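Local coordinates for tryptophan--tRNA ligase (Campylobacter jejuni subsp. jejuni, PDB 3TZL), which probably catalyses the ATP-dependent attachment of tryptophan to its cognate tRNA, as a homodimeric class I aminoacyl-tRNA synthetase, at residues Leu68-Asp73 with Lys278-Lys283; Ser216-Ser221 with Asn232-Lys237; Asp220-Glu225 with Glu260-Phe265; Lys228-Cys233 with Arg254-Gly259. All coordinates share one frame; numbering follows the deposited sequence.

Interaction 1. Residues Leu68-Asp73 with Lys278-Lys283; sequences LSLGID and KEAREK
One hydrogen bond crosses between the two segments. The ammonium of Lys283 donates to the backbone O of Leu68, with NZ 3.2 Å from that O. Lys283 leaves its helix with CG anti to the backbone N (chi1 180°) and runs on fully extended, which carries NZ to the helix end. There it sits above the carbonyl plane, 60° out of it. Leu68 O is gripped twice, because Gly71 N also donates to it at 3.2 Å. Gly71 has positive phi (138°) and ends the helix in a Schellman motif. The lysine thus binds a carbonyl of the last helical turn, where its positive charge would suit the helix dipole.

The rest is close packing. Ser69 CB lies 3.4 Å from Ala280 O, and the CA atoms of Ser69 and Ala280 are only 4.8 Å apart. Two small side chains let the backbones come this near. Ala280 CB meets the backbone O of Ser69 at 3.5 Å. Ser69 OG lies alongside the Lys283 stem, 3.7 Å from its CG, but its hydrogen bond goes back to Ala65 O in its own helix. Leu70 adds a looser apolar touch through CD2, 4.3 Å from Ala280 CB.

The contact joins the C-terminal end of helix 53-70 to the first turns of helix 278-289. Leu68 reaches on to Phe79 of strand 78-81 and to Leu294 and Ile297 of helix 291-320.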
# COMPACT_ATOMS: atom_id res chain seq x y z
N LEU B 68 -22.61 3.70 -15.75
CA LEU B 68 -23.63 4.73 -15.61
C LEU B 68 -24.63 4.64 -16.75
O LEU B 68 -25.85 4.64 -16.52
CB LEU B 68 -22.98 6.11 -15.55
CG LEU B 68 -22.23 6.34 -14.25
CD1 LEU B 68 -21.44 7.63 -14.32
CD2 LEU B 68 -23.20 6.39 -13.09
N SER B 69 -24.12 4.52 -17.98
CA SER B 69 -24.99 4.45 -19.16
C SER B 69 -25.96 3.27 -19.15
O SER B 69 -27.08 3.38 -19.65
CB SER B 69 -24.16 4.38 -20.43
OG SER B 69 -23.48 5.60 -20.56
N LEU B 70 -25.53 2.15 -18.58
CA LEU B 70 -26.32 0.93 -18.59
C LEU B 70 -27.24 0.81 -17.36
O LEU B 70 -28.04 -0.11 -17.28
CB LEU B 70 -25.41 -0.29 -18.73
CG LEU B 70 -24.71 -0.36 -20.10
CD1 LEU B 70 -23.45 -1.22 -20.02
CD2 LEU B 70 -25.66 -0.96 -21.12
N GLY B 71 -27.14 1.74 -16.42
CA GLY B 71 -28.15 1.82 -15.37
C GLY B 71 -27.72 2.07 -13.93
O GLY B 71 -28.56 2.19 -13.04
N ILE B 72 -26.43 2.14 -13.68
CA ILE B 72 -26.02 2.41 -12.32
C ILE B 72 -26.54 3.78 -11.90
O ILE B 72 -26.33 4.78 -12.58
CB ILE B 72 -24.52 2.32 -12.11
CG1 ILE B 72 -24.10 0.85 -12.13
CG2 ILE B 72 -24.14 2.96 -10.79
CD1 ILE B 72 -22.65 0.64 -11.73
N ASP B 73 -27.26 3.79 -10.79
CA ASP B 73 -27.95 4.99 -10.36
C ASP B 73 -27.20 5.60 -9.17
O ASP B 73 -27.30 5.09 -8.06
CB ASP B 73 -29.38 4.62 -9.96
CG ASP B 73 -30.25 5.83 -9.72
OD1 ASP B 73 -29.72 6.89 -9.31
OD2 ASP B 73 -31.48 5.72 -9.93
N LYS B 278 -29.69 2.40 -27.89
CA LYS B 278 -29.57 3.73 -28.45
C LYS B 278 -29.35 4.77 -27.36
O LYS B 278 -28.44 5.59 -27.46
CB LYS B 278 -30.81 4.09 -29.27
CG LYS B 278 -30.69 5.43 -29.98
CD LYS B 278 -31.85 5.61 -30.95
CE LYS B 278 -31.84 6.98 -31.59
NZ LYS B 278 -32.00 8.06 -30.57
N GLU B 279 -30.15 4.71 -26.31
CA GLU B 279 -30.08 5.71 -25.25
C GLU B 279 -28.79 5.57 -24.45
O GLU B 279 -28.14 6.56 -24.13
CB GLU B 279 -31.31 5.57 -24.34
CG GLU B 279 -31.60 6.77 -23.46
CD GLU B 279 -33.10 7.03 -23.32
OE1 GLU B 279 -33.85 6.76 -24.30
OE2 GLU B 279 -33.53 7.50 -22.24
N ALA B 280 -28.42 4.34 -24.13
CA ALA B 280 -27.19 4.08 -23.39
C ALA B 280 -25.96 4.57 -24.16
O ALA B 280 -25.08 5.20 -23.58
CB ALA B 280 -27.08 2.60 -23.08
N ARG B 281 -25.89 4.28 -25.45
CA ARG B 281 -24.78 4.72 -26.30
C ARG B 281 -24.67 6.24 -26.36
O ARG B 281 -23.57 6.79 -26.28
CB ARG B 281 -24.96 4.19 -27.72
CG ARG B 281 -24.84 2.71 -27.86
CD ARG B 281 -25.01 2.32 -29.32
NE ARG B 281 -24.63 0.94 -29.55
CZ ARG B 281 -24.91 0.27 -30.66
NH1 ARG B 281 -24.51 -0.99 -30.79
NH2 ARG B 281 -25.58 0.87 -31.64
N GLU B 282 -25.81 6.92 -26.49
CA GLU B 282 -25.80 8.38 -26.53
C GLU B 282 -25.33 8.97 -25.21
O GLU B 282 -24.58 9.95 -25.19
CB GLU B 282 -27.20 8.93 -26.85
CG GLU B 282 -27.69 8.62 -28.24
CD GLU B 282 -29.17 8.98 -28.44
OE1 GLU B 282 -29.78 9.58 -27.53
OE2 GLU B 282 -29.71 8.66 -29.53
N LYS B 283 -25.78 8.37 -24.12
CA LYS B 283 -25.36 8.80 -22.79
C LYS B 283 -23.86 8.53 -22.57
O LYS B 283 -23.12 9.37 -22.01
CB LYS B 283 -26.20 8.10 -21.73
CG LYS B 283 -25.84 8.49 -20.31
CD LYS B 283 -26.84 7.87 -19.35
CE LYS B 283 -26.40 7.99 -17.90
NZ LYS B 283 -27.42 7.36 -17.02

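Interaction 2. Residues Ser216-Ser221 with Asn232-Lys237; sequences SIVTDS and NCNIFK
The irregular backbone of Ser216-Ser221 passes the start of helix 234-239 in a roughly antiparallel sense, the two directions lying 141° apart, with Thr219 CA 6.4 Å from Cys233 CA. Ile217 and Ile235 supply the apolar surface. Ile217 CG2 is anti to the backbone N and points between two residues of the first helical turn. It sits 3.7 Å from Asn234 CB and 3.9 Å from Ile235 CG1, crossing both side chains obliquely. The tip of Ile235 carries on along the segment, with CD1 4.0 Å from Thr219 CG2.

The polar link is slight. Asn234 ND2 donates to Val218 O over 3.4 Å, and the N-H to O angle of 130° makes this a weak bond. The same nitrogen also rests against Val218 CB. Asp220 turns its carboxylate toward Asn232, but OD2 stays 4.3 Å from Asn232 CB.

Cys233 starts the helix. Its SG is anti to the backbone N (chi1 -178°) and accepts from Phe236 N at 3.6 Å in a nearly straight bond. Lys266 of helix 262-276 donates to Ile217 O, while Val218 pairs through its backbone with Thr188.

Ile217 lies about 7 Å from Met193 of the predicted KMSKS region, measured between side chains. The arrangement is a helix N-terminus with a cysteine N-cap, packed against a connecting segment close to the KMSKS region of a class I synthetase.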
# COMPACT_ATOMS: atom_id res chain seq x y z
N SER B 216 -21.65 -11.92 -38.98
CA SER B 216 -20.81 -13.09 -38.77
C SER B 216 -21.53 -14.21 -38.05
O SER B 216 -20.96 -15.28 -37.86
CB SER B 216 -19.57 -12.71 -37.96
OG SER B 216 -19.88 -12.54 -36.58
N ILE B 217 -22.78 -13.97 -37.64
CA ILE B 217 -23.52 -14.98 -36.90
C ILE B 217 -23.74 -16.23 -37.76
O ILE B 217 -24.12 -16.13 -38.93
CB ILE B 217 -24.87 -14.45 -36.40
CG1 ILE B 217 -24.67 -13.35 -35.35
CG2 ILE B 217 -25.71 -15.59 -35.82
CD1 ILE B 217 -25.93 -12.49 -35.13
N VAL B 218 -23.46 -17.39 -37.17
CA VAL B 218 -23.58 -18.68 -37.86
C VAL B 218 -25.03 -19.08 -38.09
O VAL B 218 -25.80 -19.23 -37.13
CB VAL B 218 -22.87 -19.80 -37.06
CG1 VAL B 218 -23.24 -21.17 -37.63
CG2 VAL B 218 -21.36 -19.60 -37.06
N THR B 219 -25.39 -19.28 -39.35
CA THR B 219 -26.74 -19.72 -39.71
C THR B 219 -26.76 -21.13 -40.32
O THR B 219 -25.71 -21.77 -40.49
CB THR B 219 -27.40 -18.75 -40.72
OG1 THR B 219 -26.88 -18.99 -42.04
CG2 THR B 219 -27.13 -17.31 -40.34
N ASP B 220 -27.96 -21.62 -40.64
CA ASP B 220 -28.13 -22.91 -41.29
C ASP B 220 -28.35 -22.70 -42.78
O ASP B 220 -28.80 -21.64 -43.20
CB ASP B 220 -29.34 -23.67 -40.73
CG ASP B 220 -29.30 -23.80 -39.22
OD1 ASP B 220 -28.20 -23.73 -38.64
OD2 ASP B 220 -30.39 -23.96 -38.62
N SER B 221 -28.04 -23.72 -43.57
CA SER B 221 -28.30 -23.64 -45.00
C SER B 221 -29.74 -24.01 -45.29
O SER B 221 -30.03 -25.14 -45.68
CB SER B 221 -27.36 -24.57 -45.77
OG SER B 221 -26.02 -24.17 -45.61
N ASN B 232 -32.82 -23.73 -33.34
CA ASN B 232 -31.39 -23.92 -33.56
C ASN B 232 -30.67 -22.68 -34.08
O ASN B 232 -29.45 -22.70 -34.29
CB ASN B 232 -31.13 -25.09 -34.51
CG ASN B 232 -31.47 -26.43 -33.90
OD1 ASN B 232 -31.46 -26.59 -32.68
ND2 ASN B 232 -31.77 -27.41 -34.75
N CYS B 233 -31.42 -21.61 -34.29
CA CYS B 233 -30.88 -20.41 -34.91
C CYS B 233 -30.27 -19.47 -33.88
O CYS B 233 -30.91 -19.10 -32.90
CB CYS B 233 -31.97 -19.70 -35.71
SG CYS B 233 -31.43 -18.22 -36.59
N ASN B 234 -29.02 -19.08 -34.11
CA ASN B 234 -28.33 -18.17 -33.22
C ASN B 234 -28.82 -16.74 -33.36
O ASN B 234 -28.71 -15.95 -32.42
CB ASN B 234 -26.82 -18.24 -33.43
CG ASN B 234 -26.25 -19.61 -33.11
OD1 ASN B 234 -26.70 -20.27 -32.17
ND2 ASN B 234 -25.28 -20.05 -33.89
N ILE B 235 -29.35 -16.40 -34.52
CA ILE B 235 -29.97 -15.09 -34.67
C ILE B 235 -31.15 -15.06 -33.71
O ILE B 235 -31.28 -14.16 -32.88
CB ILE B 235 -30.48 -14.83 -36.10
CG1 ILE B 235 -29.39 -15.12 -37.13
CG2 ILE B 235 -30.95 -13.40 -36.24
CD1 ILE B 235 -29.93 -15.14 -38.55
N PHE B 236 -32.01 -16.06 -33.80
CA PHE B 236 -33.18 -16.09 -32.94
C PHE B 236 -32.79 -16.11 -31.46
O PHE B 236 -33.31 -15.32 -30.68
CB PHE B 236 -34.10 -17.26 -33.27
CG PHE B 236 -35.39 -17.23 -32.51
CD1 PHE B 236 -36.49 -16.55 -33.01
CD2 PHE B 236 -35.50 -17.88 -31.29
CE1 PHE B 236 -37.68 -16.53 -32.31
CE2 PHE B 236 -36.69 -17.86 -30.59
CZ PHE B 236 -37.78 -17.18 -31.10
N LYS B 237 -31.87 -17.01 -31.09
CA LYS B 237 -31.42 -17.12 -29.71
C LYS B 237 -30.92 -15.78 -29.16
O LYS B 237 -31.17 -15.44 -28.00
CB LYS B 237 -30.32 -18.17 -29.58
CG LYS B 237 -30.77 -19.60 -29.77
CD LYS B 237 -29.58 -20.54 -29.65
CE LYS B 237 -30.01 -21.99 -29.48
NZ LYS B 237 -30.92 -22.45 -30.57

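Interaction 3. Residues Asp220-Glu225 with Glu260-Phe265; sequences DSTALE and EGYGHF
The tight part of this contact is at Gly261 and Tyr262, both buried at the start of helix 262-276. Gly261 is the N-cap, and its bare CA is where Leu224 lands. Leu224 has CG anti to the backbone N (chi1 171°), and with chi2 at 66° its CD1 comes to 3.6 Å from Gly261 CA. This methyl packs directly on the backbone there.

The Tyr262 ring reaches the bend at Asp220-Thr222, where Ser221 is the centre of an inverse gamma turn. Tyr262 CE2 meets Asp220 O at 3.3 Å and Thr222 CB at 3.9 Å, both obliquely.

The phenol end is looser. Tyr262 OH stays 3.9 Å from Asp220 OD2 and 4.0 Å from Thr222 OG1. The carboxylate and ring planes are turned 74° apart. Apart from its CD1 methyl Leu224 is solvent-exposed, Glu225 points its CB away, and Glu260 directs its carboxylate to a salt bridge with Arg254.

No hydrogen bond joins the two segments directly. Lys228 supplies a polar link instead, its NZ donating to the backbone O atoms of Ala223, Leu224 and Glu260. The direct contact therefore rests on van der Waals packing, while the carbonyls of both segments converge on one ammonium.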
# COMPACT_ATOMS: atom_id res chain seq x y z
N ASP B 220 -27.96 -21.62 -40.64
CA ASP B 220 -28.13 -22.91 -41.29
C ASP B 220 -28.35 -22.70 -42.78
O ASP B 220 -28.80 -21.64 -43.20
CB ASP B 220 -29.34 -23.67 -40.73
CG ASP B 220 -29.30 -23.80 -39.22
OD1 ASP B 220 -28.20 -23.73 -38.64
OD2 ASP B 220 -30.39 -23.96 -38.62
N SER B 221 -28.04 -23.72 -43.57
CA SER B 221 -28.30 -23.64 -45.00
C SER B 221 -29.74 -24.01 -45.29
O SER B 221 -30.03 -25.14 -45.68
CB SER B 221 -27.36 -24.57 -45.77
OG SER B 221 -26.02 -24.17 -45.61
N THR B 222 -30.63 -23.04 -45.11
CA THR B 222 -32.02 -23.22 -45.48
C THR B 222 -32.34 -22.19 -46.55
O THR B 222 -32.01 -21.00 -46.40
CB THR B 222 -32.96 -23.01 -44.28
OG1 THR B 222 -32.69 -24.00 -43.28
CG2 THR B 222 -34.41 -23.11 -44.71
N ALA B 223 -32.99 -22.64 -47.62
CA ALA B 223 -33.38 -21.78 -48.72
C ALA B 223 -34.12 -20.54 -48.23
O ALA B 223 -34.76 -20.57 -47.17
CB ALA B 223 -34.22 -22.55 -49.73
N LEU B 224 -34.01 -19.47 -49.00
CA LEU B 224 -34.58 -18.17 -48.65
C LEU B 224 -36.04 -18.25 -48.21
O LEU B 224 -36.38 -17.88 -47.09
CB LEU B 224 -34.45 -17.23 -49.85
CG LEU B 224 -35.14 -15.87 -49.81
CD1 LEU B 224 -34.53 -15.01 -48.76
CD2 LEU B 224 -35.04 -15.21 -51.17
N GLU B 225 -36.88 -18.78 -49.09
CA GLU B 225 -38.32 -18.82 -48.90
C GLU B 225 -38.80 -19.83 -47.86
O GLU B 225 -39.93 -19.73 -47.38
CB GLU B 225 -39.03 -19.11 -50.23
CG GLU B 225 -38.75 -18.11 -51.36
CD GLU B 225 -39.43 -16.75 -51.17
OE1 GLU B 225 -40.38 -16.67 -50.36
OE2 GLU B 225 -39.02 -15.77 -51.83
N GLU B 260 -39.12 -15.18 -45.42
CA GLU B 260 -38.03 -14.29 -45.00
C GLU B 260 -36.74 -15.07 -44.74
O GLU B 260 -36.74 -16.07 -44.01
CB GLU B 260 -38.40 -13.49 -43.76
CG GLU B 260 -39.57 -12.53 -43.97
CD GLU B 260 -39.83 -11.66 -42.75
OE1 GLU B 260 -40.96 -11.71 -42.20
OE2 GLU B 260 -38.91 -10.91 -42.34
N GLY B 261 -35.64 -14.60 -45.32
CA GLY B 261 -34.36 -15.28 -45.20
C GLY B 261 -33.58 -14.82 -43.99
O GLY B 261 -33.95 -13.85 -43.34
N TYR B 262 -32.49 -15.53 -43.69
CA TYR B 262 -31.65 -15.21 -42.54
C TYR B 262 -30.95 -13.85 -42.68
O TYR B 262 -30.65 -13.19 -41.68
CB TYR B 262 -30.59 -16.29 -42.33
CG TYR B 262 -31.12 -17.62 -41.84
CD1 TYR B 262 -31.64 -17.74 -40.55
CD2 TYR B 262 -31.07 -18.77 -42.64
CE1 TYR B 262 -32.10 -18.95 -40.08
CE2 TYR B 262 -31.53 -19.99 -42.18
CZ TYR B 262 -32.05 -20.07 -40.89
OH TYR B 262 -32.52 -21.26 -40.39
N GLY B 263 -30.68 -13.45 -43.92
CA GLY B 263 -30.10 -12.16 -44.20
C GLY B 263 -31.03 -11.08 -43.69
O GLY B 263 -30.60 -10.14 -43.02
N HIS B 264 -32.32 -11.24 -43.96
CA HIS B 264 -33.28 -10.29 -43.46
C HIS B 264 -33.44 -10.33 -41.94
O HIS B 264 -33.59 -9.29 -41.30
CB HIS B 264 -34.63 -10.45 -44.14
CG HIS B 264 -35.58 -9.35 -43.80
ND1 HIS B 264 -36.48 -9.45 -42.76
CD2 HIS B 264 -35.75 -8.12 -44.32
CE1 HIS B 264 -37.18 -8.33 -42.68
NE2 HIS B 264 -36.75 -7.50 -43.62
N PHE B 265 -33.41 -11.52 -41.34
CA PHE B 265 -33.47 -11.61 -39.88
C PHE B 265 -32.26 -10.93 -39.21
O PHE B 265 -32.39 -10.31 -38.15
CB PHE B 265 -33.61 -13.06 -39.41
CG PHE B 265 -34.95 -13.67 -39.74
CD1 PHE B 265 -36.11 -12.95 -39.51
CD2 PHE B 265 -35.04 -14.93 -40.30
CE1 PHE B 265 -37.36 -13.49 -39.82
CE2 PHE B 265 -36.28 -15.49 -40.61
CZ PHE B 265 -37.44 -14.77 -40.37

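Interaction 4. Residues Lys228-Cys233 with Arg254-Gly259; sequences KDHENC and RYEKGG
This is a packing contact built round one tyrosine ring, pinned by one backbone bond, between the loop before helix 234-239 and the C-terminal end of helix 245-257. Lys228 N donates to Tyr255 O at 2.9 Å with an N-H...O angle of 165°, from above the carbonyl plane.

Tyr255 projects into the curve of the loop. Its CD1 meets Lys228 CB at 3.5 Å and His230 CB at 3.6 Å, both obliquely. Cys233 SG lies in the ring plane at the edge, 3.7 Å from Tyr255 CE1, a sulfur-aromatic contact. The same sulfur is 3.0 Å from Tyr255 OH.

His230 has CG in the crowded position between the backbone N and the carbonyl carbon (chi1 61°). The imidazole crosses the Glu256 carboxylate obliquely, with His230 CE1 3.2 Å from Glu256 OE1. That oxygen accepts from Gln252. His230 ND1 is buried here and has no partner in the model.

Lys228 bends at chi2 and chi4, and NZ also donates to Asp226 O, besides the carbonyls of Ala223, Leu224 and Glu260. Gly258, with positive phi (77°), ends the helix. A loop thus packs across a glycine-terminated helix end, and Tyr255 joins an aromatic cluster, stacked on Phe265 and edge-to-face with Phe236, as is His230.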
# COMPACT_ATOMS: atom_id res chain seq x y z
N LYS B 228 -37.86 -21.40 -41.30
CA LYS B 228 -36.62 -21.51 -40.55
C LYS B 228 -36.88 -22.12 -39.18
O LYS B 228 -37.95 -21.93 -38.59
CB LYS B 228 -35.96 -20.14 -40.40
CG LYS B 228 -35.87 -19.33 -41.70
CD LYS B 228 -34.98 -20.00 -42.72
CE LYS B 228 -34.73 -19.09 -43.92
NZ LYS B 228 -35.95 -18.86 -44.72
N ASP B 229 -35.90 -22.86 -38.68
CA ASP B 229 -36.01 -23.48 -37.37
C ASP B 229 -35.45 -22.54 -36.30
O ASP B 229 -34.23 -22.40 -36.16
CB ASP B 229 -35.27 -24.81 -37.35
CG ASP B 229 -35.30 -25.47 -35.99
OD1 ASP B 229 -36.30 -25.26 -35.26
OD2 ASP B 229 -34.34 -26.19 -35.65
N HIS B 230 -36.35 -21.91 -35.55
CA HIS B 230 -35.97 -20.91 -34.56
C HIS B 230 -35.29 -21.52 -33.33
O HIS B 230 -34.66 -20.81 -32.56
CB HIS B 230 -37.20 -20.09 -34.14
CG HIS B 230 -38.29 -20.91 -33.51
ND1 HIS B 230 -39.22 -21.61 -34.26
CD2 HIS B 230 -38.60 -21.14 -32.22
CE1 HIS B 230 -40.05 -22.23 -33.45
NE2 HIS B 230 -39.70 -21.97 -32.20
N GLU B 231 -35.41 -22.83 -33.17
CA GLU B 231 -34.86 -23.52 -32.01
C GLU B 231 -33.35 -23.73 -32.12
O GLU B 231 -32.67 -23.87 -31.10
CB GLU B 231 -35.58 -24.86 -31.84
CG GLU B 231 -37.07 -24.72 -31.52
CD GLU B 231 -37.92 -25.86 -32.07
OE1 GLU B 231 -37.40 -26.66 -32.88
OE2 GLU B 231 -39.11 -25.95 -31.71
N ASN B 232 -32.82 -23.73 -33.34
CA ASN B 232 -31.39 -23.92 -33.56
C ASN B 232 -30.67 -22.68 -34.08
O ASN B 232 -29.45 -22.70 -34.29
CB ASN B 232 -31.13 -25.09 -34.51
CG ASN B 232 -31.47 -26.43 -33.90
OD1 ASN B 232 -31.46 -26.59 -32.68
ND2 ASN B 232 -31.77 -27.41 -34.75
N CYS B 233 -31.42 -21.61 -34.29
CA CYS B 233 -30.88 -20.41 -34.91
C CYS B 233 -30.27 -19.47 -33.88
O CYS B 233 -30.91 -19.10 -32.90
CB CYS B 233 -31.97 -19.70 -35.71
SG CYS B 233 -31.43 -18.22 -36.59
N ARG B 254 -42.71 -15.40 -37.84
CA ARG B 254 -41.99 -15.03 -39.06
C ARG B 254 -41.06 -16.15 -39.51
O ARG B 254 -40.96 -16.43 -40.71
CB ARG B 254 -41.24 -13.70 -38.87
CG ARG B 254 -42.17 -12.49 -38.84
CD ARG B 254 -41.47 -11.26 -38.30
NE ARG B 254 -40.41 -10.79 -39.17
CZ ARG B 254 -39.57 -9.80 -38.86
NH1 ARG B 254 -39.67 -9.18 -37.69
NH2 ARG B 254 -38.62 -9.44 -39.72
N TYR B 255 -40.41 -16.80 -38.55
CA TYR B 255 -39.59 -17.99 -38.81
C TYR B 255 -40.39 -19.15 -39.38
O TYR B 255 -40.06 -19.67 -40.45
CB TYR B 255 -38.87 -18.44 -37.53
CG TYR B 255 -37.50 -17.82 -37.31
CD1 TYR B 255 -36.37 -18.62 -37.27
CD2 TYR B 255 -37.34 -16.44 -37.14
CE1 TYR B 255 -35.11 -18.08 -37.07
CE2 TYR B 255 -36.07 -15.88 -36.93
CZ TYR B 255 -34.96 -16.72 -36.90
OH TYR B 255 -33.69 -16.22 -36.69
N GLU B 256 -41.45 -19.55 -38.68
CA GLU B 256 -42.27 -20.68 -39.11
C GLU B 256 -43.02 -20.42 -40.43
O GLU B 256 -43.31 -21.35 -41.18
CB GLU B 256 -43.25 -21.09 -38.00
CG GLU B 256 -42.56 -21.58 -36.73
CD GLU B 256 -43.54 -21.94 -35.62
OE1 GLU B 256 -43.09 -22.45 -34.57
OE2 GLU B 256 -44.75 -21.70 -35.80
N LYS B 257 -43.33 -19.16 -40.70
CA LYS B 257 -44.06 -18.82 -41.92
C LYS B 257 -43.21 -19.02 -43.18
O LYS B 257 -43.73 -19.41 -44.23
CB LYS B 257 -44.56 -17.38 -41.86
CG LYS B 257 -45.38 -16.96 -43.05
CD LYS B 257 -45.68 -15.47 -43.02
CE LYS B 257 -46.51 -15.05 -44.23
NZ LYS B 257 -46.81 -13.58 -44.22
N GLY B 258 -41.91 -18.76 -43.08
CA GLY B 258 -41.05 -18.75 -44.25
C GLY B 258 -41.27 -17.47 -45.03
O GLY B 258 -42.01 -16.60 -44.59
N GLY B 259 -40.62 -17.33 -46.18
CA GLY B 259 -40.75 -16.12 -46.97
C GLY B 259 -39.75 -15.03 -46.59
O GLY B 259 -39.57 -14.07 -47.33

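Interactions 2, 3 and 4 form one continuous patch, with centres 8 to 10 Å apart. Interactions 2 and 3 share Asp220 and Ser221, and interactions 2 and 4 share Asn232 and Cys233. Tyr262 joins interaction 3 to interaction 2, its CE1 lying 3.6 Å from Cys233 SG. Glu225 O and Gly259 N, 2.8 Å apart, tie interaction 3 to interaction 4. Interaction 1 stands apart, its centre 28 to 33 Å from the centres of the others. Interactions 1 and 2 approach the nucleotide from different parts of the chain: the side chains of Leu70 and Asn234 are about 11 and 12 Å from bound ADP. Interactions 3 and 4 lie away from the annotated sites.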